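Local coordinates for MobB protein homolog (Geobacillus stearothermophilus, PDB 1XJC), which is a MobB homolog that probably binds a guanine nucleotide through a P-loop NTPase fold and may take part in molybdopterin guanine dinucleotide synthesis, at residues 6-12 with 109-115; 27-33 with 162-168; 37-41 with 102-106; 62-66 with 76-80. All coordinates share one frame; numbering follows the deposited sequence.

Contact 1 of 4, residues 6-12 with 109-115; sequences VWQVVGY and RHPKVVL
P111 sets CG over one face of the W7 indole, 3.7 Å from the centroid of the five-membered ring and 15° off the normal, a CH-pi contact in which the two side chains cross at about a right angle. V6 does the same to H110: its CG1, placed anti to the backbone N (chi1 -178°), sits 3.8 Å from the imidazole centroid. Beyond these two pairs the strands 6-10 and 112-115 run parallel, joined by a ladder in which Q8 and V10 use both N and O. The ladder begins with Q8 N to P111 O and ends with L115 N to V10 O at 2.8 Å and 174°. Packing is tightest between V9 and L115, where V9 CG1 and L115 CD1 are pressed to 3.4 Å; helix 17-30 lies against V9. On the face of V10 and V114, V10 CG2 meets V114 CG2 at 3.6 Å. At the looser end, past V10, a water takes the N-H of Y12 and donates to L115 O at 2.7 Å. K112 bends back so that NZ bonds to E108 O, to A129 O and, at 3.1 Å, to H110 O. The buried ammonium is thus gripped by backbone carbonyls, whose partial negative charge would be expected to stabilise its positive charge.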
# COMPACT_ATOMS: atom_id res chain seq x y z
N VAL A 6 0.73 3.28 -8.73
CA VAL A 6 0.31 3.36 -7.33
C VAL A 6 -0.54 2.17 -6.90
O VAL A 6 -1.49 1.84 -7.58
CB VAL A 6 -0.55 4.63 -7.09
CG1 VAL A 6 -0.94 4.73 -5.60
CG2 VAL A 6 0.22 5.88 -7.56
N TRP A 7 -0.18 1.55 -5.78
CA TRP A 7 -0.95 0.42 -5.26
C TRP A 7 -1.28 0.67 -3.79
O TRP A 7 -0.47 1.21 -3.05
CB TRP A 7 -0.16 -0.89 -5.37
CG TRP A 7 -0.17 -1.48 -6.75
CD1 TRP A 7 0.48 -1.01 -7.85
CD2 TRP A 7 -0.89 -2.65 -7.17
NE1 TRP A 7 0.21 -1.81 -8.94
CE2 TRP A 7 -0.63 -2.82 -8.55
CE3 TRP A 7 -1.73 -3.56 -6.52
CZ2 TRP A 7 -1.17 -3.88 -9.29
CZ3 TRP A 7 -2.27 -4.62 -7.25
CH2 TRP A 7 -1.99 -4.77 -8.63
N GLN A 8 -2.47 0.24 -3.37
CA GLN A 8 -2.87 0.43 -1.99
C GLN A 8 -2.91 -0.86 -1.19
O GLN A 8 -3.19 -1.95 -1.71
CB GLN A 8 -4.24 1.08 -1.93
CG GLN A 8 -4.27 2.53 -2.35
CD GLN A 8 -5.68 3.07 -2.37
OE1 GLN A 8 -6.28 3.31 -1.31
NE2 GLN A 8 -6.22 3.27 -3.57
N VAL A 9 -2.65 -0.71 0.10
CA VAL A 9 -2.69 -1.82 1.03
C VAL A 9 -3.70 -1.36 2.07
O VAL A 9 -3.47 -0.36 2.77
CB VAL A 9 -1.31 -2.06 1.68
CG1 VAL A 9 -1.44 -3.07 2.84
CG2 VAL A 9 -0.32 -2.59 0.62
N VAL A 10 -4.83 -2.05 2.15
CA VAL A 10 -5.88 -1.67 3.10
C VAL A 10 -6.23 -2.80 4.07
O VAL A 10 -6.18 -3.99 3.72
CB VAL A 10 -7.17 -1.22 2.37
CG1 VAL A 10 -6.87 -0.01 1.49
CG2 VAL A 10 -7.72 -2.37 1.50
N GLY A 11 -6.60 -2.42 5.29
CA GLY A 11 -6.96 -3.39 6.30
C GLY A 11 -7.00 -2.75 7.68
O GLY A 11 -6.45 -1.66 7.90
N TYR A 12 -7.65 -3.44 8.62
CA TYR A 12 -7.77 -2.94 9.98
C TYR A 12 -6.49 -3.21 10.78
O TYR A 12 -5.53 -3.78 10.25
CB TYR A 12 -8.99 -3.58 10.64
CG TYR A 12 -10.29 -3.17 9.94
CD1 TYR A 12 -10.70 -1.84 9.95
CD2 TYR A 12 -11.07 -4.10 9.25
CE1 TYR A 12 -11.86 -1.44 9.28
CE2 TYR A 12 -12.23 -3.71 8.57
CZ TYR A 12 -12.62 -2.38 8.59
OH TYR A 12 -13.76 -1.98 7.94
N ARG A 109 -9.21 5.03 -5.48
CA ARG A 109 -9.45 3.92 -6.40
C ARG A 109 -8.28 3.23 -7.11
O ARG A 109 -8.46 2.64 -8.18
CB ARG A 109 -10.49 4.39 -7.44
CG ARG A 109 -11.81 4.85 -6.79
CD ARG A 109 -12.77 5.45 -7.81
NE ARG A 109 -13.23 4.46 -8.78
CZ ARG A 109 -14.21 3.59 -8.54
NH1 ARG A 109 -14.84 3.59 -7.37
NH2 ARG A 109 -14.55 2.71 -9.47
N HIS A 110 -7.09 3.28 -6.50
CA HIS A 110 -5.90 2.63 -7.06
C HIS A 110 -6.03 1.12 -6.84
O HIS A 110 -6.75 0.68 -5.95
CB HIS A 110 -4.65 3.18 -6.35
CG HIS A 110 -4.52 4.67 -6.42
ND1 HIS A 110 -4.21 5.34 -7.58
CD2 HIS A 110 -4.73 5.63 -5.48
CE1 HIS A 110 -4.23 6.64 -7.36
NE2 HIS A 110 -4.54 6.85 -6.09
N PRO A 111 -5.35 0.30 -7.66
CA PRO A 111 -5.49 -1.15 -7.41
C PRO A 111 -5.05 -1.43 -5.98
O PRO A 111 -4.05 -0.89 -5.52
CB PRO A 111 -4.58 -1.77 -8.47
CG PRO A 111 -3.57 -0.69 -8.75
CD PRO A 111 -4.45 0.55 -8.79
N LYS A 112 -5.79 -2.28 -5.29
CA LYS A 112 -5.46 -2.55 -3.90
C LYS A 112 -5.47 -3.99 -3.44
O LYS A 112 -6.15 -4.87 -4.01
CB LYS A 112 -6.39 -1.74 -2.98
CG LYS A 112 -7.88 -1.86 -3.31
CD LYS A 112 -8.74 -1.01 -2.36
CE LYS A 112 -8.41 0.50 -2.45
NZ LYS A 112 -8.85 1.19 -3.71
N VAL A 113 -4.68 -4.23 -2.40
CA VAL A 113 -4.62 -5.55 -1.79
C VAL A 113 -5.35 -5.35 -0.46
O VAL A 113 -5.06 -4.42 0.29
CB VAL A 113 -3.18 -5.99 -1.53
CG1 VAL A 113 -3.19 -7.35 -0.77
CG2 VAL A 113 -2.41 -6.10 -2.86
N VAL A 114 -6.31 -6.22 -0.17
CA VAL A 114 -7.06 -6.10 1.06
C VAL A 114 -6.60 -7.18 2.05
O VAL A 114 -6.54 -8.37 1.70
CB VAL A 114 -8.59 -6.27 0.78
CG1 VAL A 114 -9.37 -6.16 2.10
CG2 VAL A 114 -9.07 -5.21 -0.24
N LEU A 115 -6.25 -6.76 3.26
CA LEU A 115 -5.83 -7.67 4.31
C LEU A 115 -6.99 -7.82 5.29
O LEU A 115 -7.58 -6.83 5.75
CB LEU A 115 -4.58 -7.15 5.02
CG LEU A 115 -3.32 -7.39 4.17
CD1 LEU A 115 -2.74 -6.08 3.74
CD2 LEU A 115 -2.30 -8.22 4.94
O HOH W 1 -8.61 -6.04 8.07

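Contact 2 of 4, residues 27-33 with 162-168; sequences AAVREGW and MNEVRTR
Bends at chi2 (-66°) and chi3 (-82°) curl the selenomethionine M162 so that its CE tucks between W33 and the end of helix 17-30, while W33, with CG anti to its carbonyl carbon, swings its indole toward helix 154-166. The two side chains come from opposite directions. CE lands over a face of the six-membered ring, 3.8 Å from its centroid and 16° off the normal; SE stands obliquely at 4.5 Å, a Met-aromatic contact. The same methyl also touches A28 CA and E31 CG, each at 3.5 Å from M162 CE, so one group fills the corner where helix and tryptophan meet. R166 approaches the ring differently: its CG lies at the indole edge, near the plane, 3.6 Å from W33 CZ2. V165 adds CG1 beside W33 CZ3 at 3.7 Å. On the opposite face hangs the guanidinium of the poorly ordered R168, too distant for more than a weak attraction. E31 OE1 and R166 NH1 stay 4.3 Å apart, beyond a salt bridge. W24 of helix 17-30 touches both M162 and V165, and L99 touches A28 and V165. The turn that delivers W33 is a Schellman motif: G32 has positive phi, W33 N bonds back to A28 O and G32 N to V29 O. The whole is a helix C-cap packed on the C-terminal helix of an alpha/beta fold.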
# COMPACT_ATOMS: atom_id res chain seq x y z
N ALA A 27 11.21 -6.32 -1.69
CA ALA A 27 11.35 -7.00 -2.97
C ALA A 27 11.53 -5.94 -4.05
O ALA A 27 12.37 -6.08 -4.94
CB ALA A 27 10.12 -7.86 -3.28
N ALA A 28 10.74 -4.86 -3.98
CA ALA A 28 10.85 -3.80 -4.98
C ALA A 28 12.26 -3.19 -4.92
O ALA A 28 12.89 -2.96 -5.96
CB ALA A 28 9.79 -2.70 -4.74
N VAL A 29 12.75 -2.92 -3.71
CA VAL A 29 14.10 -2.34 -3.56
C VAL A 29 15.16 -3.28 -4.14
O VAL A 29 16.05 -2.84 -4.88
CB VAL A 29 14.43 -2.02 -2.06
CG1 VAL A 29 15.89 -1.60 -1.93
CG2 VAL A 29 13.53 -0.89 -1.55
N ARG A 30 15.07 -4.56 -3.82
CA ARG A 30 16.03 -5.54 -4.34
C ARG A 30 16.07 -5.55 -5.86
O ARG A 30 17.12 -5.77 -6.44
CB ARG A 30 15.70 -6.96 -3.88
CG ARG A 30 15.90 -7.23 -2.42
CD ARG A 30 15.78 -8.72 -2.16
NE ARG A 30 15.29 -8.97 -0.81
CZ ARG A 30 14.01 -9.11 -0.49
NH1 ARG A 30 13.06 -9.03 -1.42
NH2 ARG A 30 13.67 -9.33 0.77
N GLU A 31 14.92 -5.36 -6.49
CA GLU A 31 14.85 -5.34 -7.95
C GLU A 31 15.44 -4.03 -8.46
O GLU A 31 15.50 -3.82 -9.67
CB GLU A 31 13.40 -5.45 -8.44
CG GLU A 31 12.81 -6.83 -8.33
CD GLU A 31 13.60 -7.84 -9.12
OE1 GLU A 31 13.63 -7.74 -10.37
OE2 GLU A 31 14.20 -8.74 -8.49
N GLY A 32 15.85 -3.16 -7.54
CA GLY A 32 16.41 -1.88 -7.94
C GLY A 32 15.38 -0.81 -8.30
O GLY A 32 15.74 0.21 -8.88
N TRP A 33 14.12 -1.02 -7.96
CA TRP A 33 13.09 -0.03 -8.27
C TRP A 33 13.18 1.21 -7.37
O TRP A 33 13.71 1.15 -6.25
CB TRP A 33 11.69 -0.65 -8.13
CG TRP A 33 11.37 -1.73 -9.14
CD1 TRP A 33 12.17 -2.17 -10.16
CD2 TRP A 33 10.15 -2.48 -9.22
NE1 TRP A 33 11.52 -3.16 -10.87
CE2 TRP A 33 10.28 -3.37 -10.31
CE3 TRP A 33 8.96 -2.49 -8.47
CZ2 TRP A 33 9.26 -4.26 -10.68
CZ3 TRP A 33 7.95 -3.38 -8.84
CH2 TRP A 33 8.11 -4.26 -9.93
N MSE A 162 4.54 -8.49 -7.49
CA MSE A 162 5.57 -7.86 -8.30
C MSE A 162 5.22 -8.03 -9.79
O MSE A 162 5.36 -7.10 -10.60
CB MSE A 162 6.94 -8.47 -7.98
CG MSE A 162 7.44 -8.13 -6.57
SE MSE A 162 7.82 -6.22 -6.38
CE MSE A 162 9.60 -6.22 -7.17
N ASN A 163 4.73 -9.21 -10.15
CA ASN A 163 4.36 -9.46 -11.53
C ASN A 163 3.18 -8.57 -11.92
O ASN A 163 3.15 -8.04 -13.03
CB ASN A 163 4.00 -10.94 -11.75
CG ASN A 163 3.60 -11.22 -13.20
OD1 ASN A 163 4.41 -11.06 -14.12
ND2 ASN A 163 2.36 -11.64 -13.40
N GLU A 164 2.23 -8.39 -11.00
CA GLU A 164 1.07 -7.54 -11.28
C GLU A 164 1.52 -6.11 -11.54
O GLU A 164 0.99 -5.44 -12.44
CB GLU A 164 0.05 -7.57 -10.12
CG GLU A 164 -0.75 -8.85 -10.03
CD GLU A 164 -1.46 -9.19 -11.34
OE1 GLU A 164 -2.36 -8.42 -11.75
OE2 GLU A 164 -1.12 -10.22 -11.97
N VAL A 165 2.48 -5.63 -10.75
CA VAL A 165 3.00 -4.28 -10.95
C VAL A 165 3.73 -4.20 -12.31
O VAL A 165 3.52 -3.25 -13.07
CB VAL A 165 4.02 -3.89 -9.85
CG1 VAL A 165 4.62 -2.52 -10.18
CG2 VAL A 165 3.35 -3.88 -8.46
N ARG A 166 4.58 -5.17 -12.60
CA ARG A 166 5.34 -5.17 -13.86
C ARG A 166 4.47 -5.20 -15.10
O ARG A 166 4.71 -4.47 -16.06
CB ARG A 166 6.32 -6.34 -13.91
CG ARG A 166 7.69 -6.01 -13.37
CD ARG A 166 8.67 -7.13 -13.66
NE ARG A 166 8.19 -8.38 -13.10
CZ ARG A 166 8.58 -8.87 -11.93
NH1 ARG A 166 9.47 -8.23 -11.19
NH2 ARG A 166 8.04 -10.00 -11.49
N THR A 167 3.45 -6.05 -15.09
CA THR A 167 2.55 -6.14 -16.24
C THR A 167 1.63 -4.91 -16.19
O THR A 167 0.50 -4.93 -16.69
CB THR A 167 1.74 -7.45 -16.18
OG1 THR A 167 0.98 -7.50 -14.97
CG2 THR A 167 2.68 -8.64 -16.22
N ARG A 168 2.16 -3.85 -15.57
CA ARG A 168 1.53 -2.54 -15.37
C ARG A 168 0.11 -2.44 -15.88
O ARG A 168 -0.79 -2.26 -15.03
CB ARG A 168 2.38 -1.45 -16.04
CG ARG A 168 3.90 -1.69 -15.94
CD ARG A 168 4.55 -1.06 -14.69
NE ARG A 168 5.94 -1.54 -14.51
CZ ARG A 168 6.84 -0.98 -13.69
NH1 ARG A 168 6.52 0.09 -12.96
NH2 ARG A 168 8.06 -1.49 -13.60

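Contact 3 of 4, residues 37-41 with 102-106; sequences TVKHH and VEGYK
V38 meets V102 as its parallel neighbour, both side chains on one face of the sheet with V38 CB 4.2 Å from V102 CG2. Its carbonyl O accepts the N-H of E103 in an almost linear bond of 2.8 Å, with the V102 CA hydrogen beside it as a longer contact. With CG1 anti to the backbone N (chi1 -176°), V38 turns that methyl to the ring of Y105, 3.8 Å from CE2, the two side chains crossing at about a right angle. L85 of helix 85-92 touches V38, V102 and Y105, packing against this apolar face. K39 points to the other face and runs fully extended past E103. Its aliphatic carbons do the touching, CD standing 3.6 Å from E103 OE1, while NZ remains 4.4 Å from the same oxygen: opposite charges near each other, but no salt bridge. E103 also touches K17 and M21 of helix 17-30. H40, just beyond the strand, throws its imidazole anti to the backbone N (chi1 -156°) and brings an edge toward the face of Y105, an offset edge-to-face pair with centroids 5.1 Å apart and planes at 73°. CD2 leads, 3.5 Å from Y105 CE1. G104 and Y105 both have positive phi, turning the chain away from the strand and bringing the tyrosine ring back to H40. The arrangement is the C-terminal edge of a parallel sheet in a P-loop NTPase-type fold, where strand-end loops surround the nucleotide site; K17 belongs to a sequence consistent with a Walker A motif.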
# COMPACT_ATOMS: atom_id res chain seq x y z
N THR A 37 6.52 5.34 -0.37
CA THR A 37 5.44 4.80 0.44
C THR A 37 4.69 5.95 1.10
O THR A 37 5.26 7.01 1.33
CB THR A 37 5.93 3.84 1.57
OG1 THR A 37 6.81 4.53 2.46
CG2 THR A 37 6.66 2.63 0.96
N VAL A 38 3.40 5.74 1.37
CA VAL A 38 2.54 6.73 2.03
C VAL A 38 1.72 5.96 3.06
O VAL A 38 1.14 4.91 2.76
CB VAL A 38 1.56 7.45 1.02
CG1 VAL A 38 0.77 8.54 1.74
CG2 VAL A 38 2.33 8.05 -0.16
N LYS A 39 1.71 6.45 4.29
CA LYS A 39 0.94 5.82 5.36
C LYS A 39 0.17 6.89 6.11
O LYS A 39 0.71 7.97 6.40
CB LYS A 39 1.86 5.10 6.36
CG LYS A 39 2.75 4.03 5.75
CD LYS A 39 3.63 3.35 6.80
CE LYS A 39 4.60 2.36 6.15
NZ LYS A 39 5.51 1.68 7.11
N HIS A 40 -1.09 6.60 6.41
CA HIS A 40 -1.93 7.53 7.15
C HIS A 40 -1.70 7.24 8.64
O HIS A 40 -2.06 6.18 9.14
CB HIS A 40 -3.39 7.33 6.76
CG HIS A 40 -4.24 8.54 7.00
ND1 HIS A 40 -4.75 8.86 8.24
CD2 HIS A 40 -4.64 9.52 6.16
CE1 HIS A 40 -5.42 9.99 8.15
NE2 HIS A 40 -5.37 10.42 6.90
N HIS A 41 -1.06 8.21 9.31
CA HIS A 41 -0.69 8.16 10.73
C HIS A 41 -1.05 6.92 11.53
O HIS A 41 -0.57 6.75 12.65
CB HIS A 41 -1.21 9.39 11.48
CG HIS A 41 -2.68 9.36 11.76
ND1 HIS A 41 -3.64 9.43 10.77
CD2 HIS A 41 -3.36 9.28 12.93
CE1 HIS A 41 -4.84 9.41 11.32
NE2 HIS A 41 -4.70 9.31 12.63
N VAL A 102 0.72 2.62 -1.04
CA VAL A 102 -0.09 3.43 -0.16
C VAL A 102 -0.85 2.59 0.84
O VAL A 102 -1.63 1.71 0.46
CB VAL A 102 -1.11 4.24 -1.00
CG1 VAL A 102 -2.05 5.00 -0.08
CG2 VAL A 102 -0.38 5.17 -1.96
N GLU A 103 -0.63 2.87 2.13
CA GLU A 103 -1.33 2.15 3.18
C GLU A 103 -2.51 3.00 3.66
O GLU A 103 -2.33 4.06 4.25
CB GLU A 103 -0.37 1.87 4.34
CG GLU A 103 -0.78 0.69 5.20
CD GLU A 103 0.08 0.52 6.44
OE1 GLU A 103 1.32 0.65 6.36
OE2 GLU A 103 -0.49 0.23 7.49
N GLY A 104 -3.73 2.53 3.40
CA GLY A 104 -4.91 3.28 3.82
C GLY A 104 -5.58 4.03 2.67
O GLY A 104 -5.44 3.62 1.51
N TYR A 105 -6.29 5.11 2.98
CA TYR A 105 -6.99 5.93 1.98
C TYR A 105 -7.92 5.02 1.17
O TYR A 105 -8.04 5.14 -0.06
CB TYR A 105 -5.98 6.59 1.03
CG TYR A 105 -4.96 7.47 1.72
CD1 TYR A 105 -5.24 8.80 2.02
CD2 TYR A 105 -3.73 6.95 2.10
CE1 TYR A 105 -4.30 9.59 2.71
CE2 TYR A 105 -2.79 7.72 2.77
CZ TYR A 105 -3.08 9.04 3.08
OH TYR A 105 -2.15 9.78 3.77
N LYS A 106 -8.59 4.11 1.89
CA LYS A 106 -9.47 3.11 1.27
C LYS A 106 -10.51 3.61 0.28
O LYS A 106 -10.98 2.83 -0.55
CB LYS A 106 -10.16 2.27 2.36
CG LYS A 106 -11.25 2.99 3.14
CD LYS A 106 -11.91 2.08 4.19
CE LYS A 106 -12.97 2.85 4.98
NZ LYS A 106 -13.66 2.02 6.03

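Contact 4 of 4, residues 62-66 with 76-80; sequences GAVAT and LHLRR
R79 reaches across to the backbone of 62-64 with its guanidinium set edge-on to G62. CG stands anti to the backbone N (chi1 -167°) and a bend at chi3 (86°) turns the head toward the other segment. NH1 bonds to G62 O at 3.2 Å; the oxygen lies near the guanidinium plane, yet the donor sits well above the carbonyl plane of G62, so the bond does not use a lone-pair direction and is probably modest. A63 O is equally near NH1, but at a poor angle. One face of the guanidinium looks onto V64 CG2, 4.3 Å from NH2, so the arginine wraps the first segment by edge and by face. The backbone N of R79 bonds to V64 O at 2.9 Å. From here the two segments form the open end of an antiparallel beta hairpin, strands 65-70 and 73-78. A65 and L78 are a non-hydrogen-bonded pair, and L78 leans its CD2 onto A65 CB at 3.6 Å. T66 and H77 are a hydrogen-bonded pair, T66 N to H77 O at 3.0 Å and H77 N to T66 O at 2.9 Å. Their side chains share the face opposite that of A65 and L78 and cross at a slant. T66 OG1, placed between the backbone N and the carbonyl carbon, stands 3.2 Å from H77 CB; the imidazole itself swings farther off. A water donates to A63 O and, weakly, to H77 O, bridging the two segments. On the second strand L78 O also accepts from W83 NE1.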
# COMPACT_ATOMS: atom_id res chain seq x y z
N GLY A 62 4.81 26.25 15.87
CA GLY A 62 3.75 26.77 15.01
C GLY A 62 4.18 27.10 13.59
O GLY A 62 3.44 27.74 12.83
N ALA A 63 5.39 26.69 13.22
CA ALA A 63 5.86 26.94 11.86
C ALA A 63 4.99 26.12 10.91
O ALA A 63 4.49 25.06 11.28
CB ALA A 63 7.32 26.50 11.72
N VAL A 64 4.79 26.62 9.70
CA VAL A 64 3.99 25.91 8.71
C VAL A 64 4.82 24.78 8.09
O VAL A 64 4.29 23.70 7.77
CB VAL A 64 3.51 26.85 7.57
CG1 VAL A 64 2.90 26.04 6.44
CG2 VAL A 64 2.49 27.86 8.10
N ALA A 65 6.12 25.02 7.94
CA ALA A 65 7.03 24.03 7.34
C ALA A 65 8.43 24.01 7.94
O ALA A 65 9.02 25.07 8.21
CB ALA A 65 7.14 24.28 5.83
N THR A 66 8.95 22.81 8.17
CA THR A 66 10.31 22.67 8.66
C THR A 66 11.00 21.62 7.79
O THR A 66 10.35 20.69 7.29
CB THR A 66 10.35 22.23 10.14
OG1 THR A 66 9.77 20.92 10.26
CG2 THR A 66 9.56 23.21 11.01
N LEU A 76 11.12 16.51 5.93
CA LEU A 76 10.15 17.59 5.90
C LEU A 76 8.93 17.36 6.79
O LEU A 76 8.44 16.22 6.92
CB LEU A 76 9.63 17.78 4.46
CG LEU A 76 10.56 18.26 3.34
CD1 LEU A 76 9.94 17.94 1.97
CD2 LEU A 76 10.78 19.76 3.46
N HIS A 77 8.45 18.44 7.40
CA HIS A 77 7.25 18.43 8.23
C HIS A 77 6.43 19.60 7.68
O HIS A 77 6.83 20.77 7.82
CB HIS A 77 7.61 18.63 9.70
CG HIS A 77 8.16 17.40 10.36
ND1 HIS A 77 7.36 16.38 10.83
CD2 HIS A 77 9.44 16.99 10.56
CE1 HIS A 77 8.12 15.40 11.29
NE2 HIS A 77 9.38 15.75 11.13
N LEU A 78 5.32 19.30 7.02
CA LEU A 78 4.50 20.32 6.40
C LEU A 78 3.08 20.30 6.96
O LEU A 78 2.46 19.23 7.04
CB LEU A 78 4.46 20.09 4.88
CG LEU A 78 5.81 19.88 4.16
CD1 LEU A 78 5.56 19.55 2.70
CD2 LEU A 78 6.68 21.12 4.27
N ARG A 79 2.57 21.46 7.33
CA ARG A 79 1.23 21.55 7.90
C ARG A 79 0.23 22.15 6.91
O ARG A 79 0.55 23.07 6.15
CB ARG A 79 1.25 22.39 9.19
CG ARG A 79 -0.04 22.27 10.01
CD ARG A 79 0.00 23.07 11.31
NE ARG A 79 -0.41 24.46 11.10
CZ ARG A 79 0.28 25.52 11.54
NH1 ARG A 79 1.42 25.35 12.20
NH2 ARG A 79 -0.18 26.74 11.30
N ARG A 80 -0.98 21.61 6.93
CA ARG A 80 -2.06 22.05 6.06
C ARG A 80 -3.35 21.67 6.79
O ARG A 80 -3.34 20.74 7.60
CB ARG A 80 -2.01 21.29 4.74
CG ARG A 80 -2.01 22.14 3.49
CD ARG A 80 -2.38 21.28 2.29
NE ARG A 80 -2.17 21.97 1.02
CZ ARG A 80 -0.98 22.38 0.58
NH1 ARG A 80 0.10 22.15 1.32
NH2 ARG A 80 -0.86 22.99 -0.58
O HOH W 2 5.50 22.04 10.65

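How the contacts relate
Contacts 1 and 3 lie in the same six-stranded parallel sheet, their centres 9 Å apart; strands 6-10 and 99-103 are neighbours in it, and probable backbone bonds between W7 or V9 and V102 join the two contacts. Contact 2 joins the ends of helices 17-30 and 154-166, its centre 16 Å from that of contact 1, and packs on it where W7 meets E164 and V165. Contact 4 stands apart in a separate two-stranded hairpin, nearest atoms about 11 Å from contact 3. Along the chain, 62-66 and 76-80 fall between 37-41 and 102-106, which in turn fall between 6-12 and 109-115, while contacts 1 and 2 interleave. The hairpin is thus an insertion between strands of the sheet core.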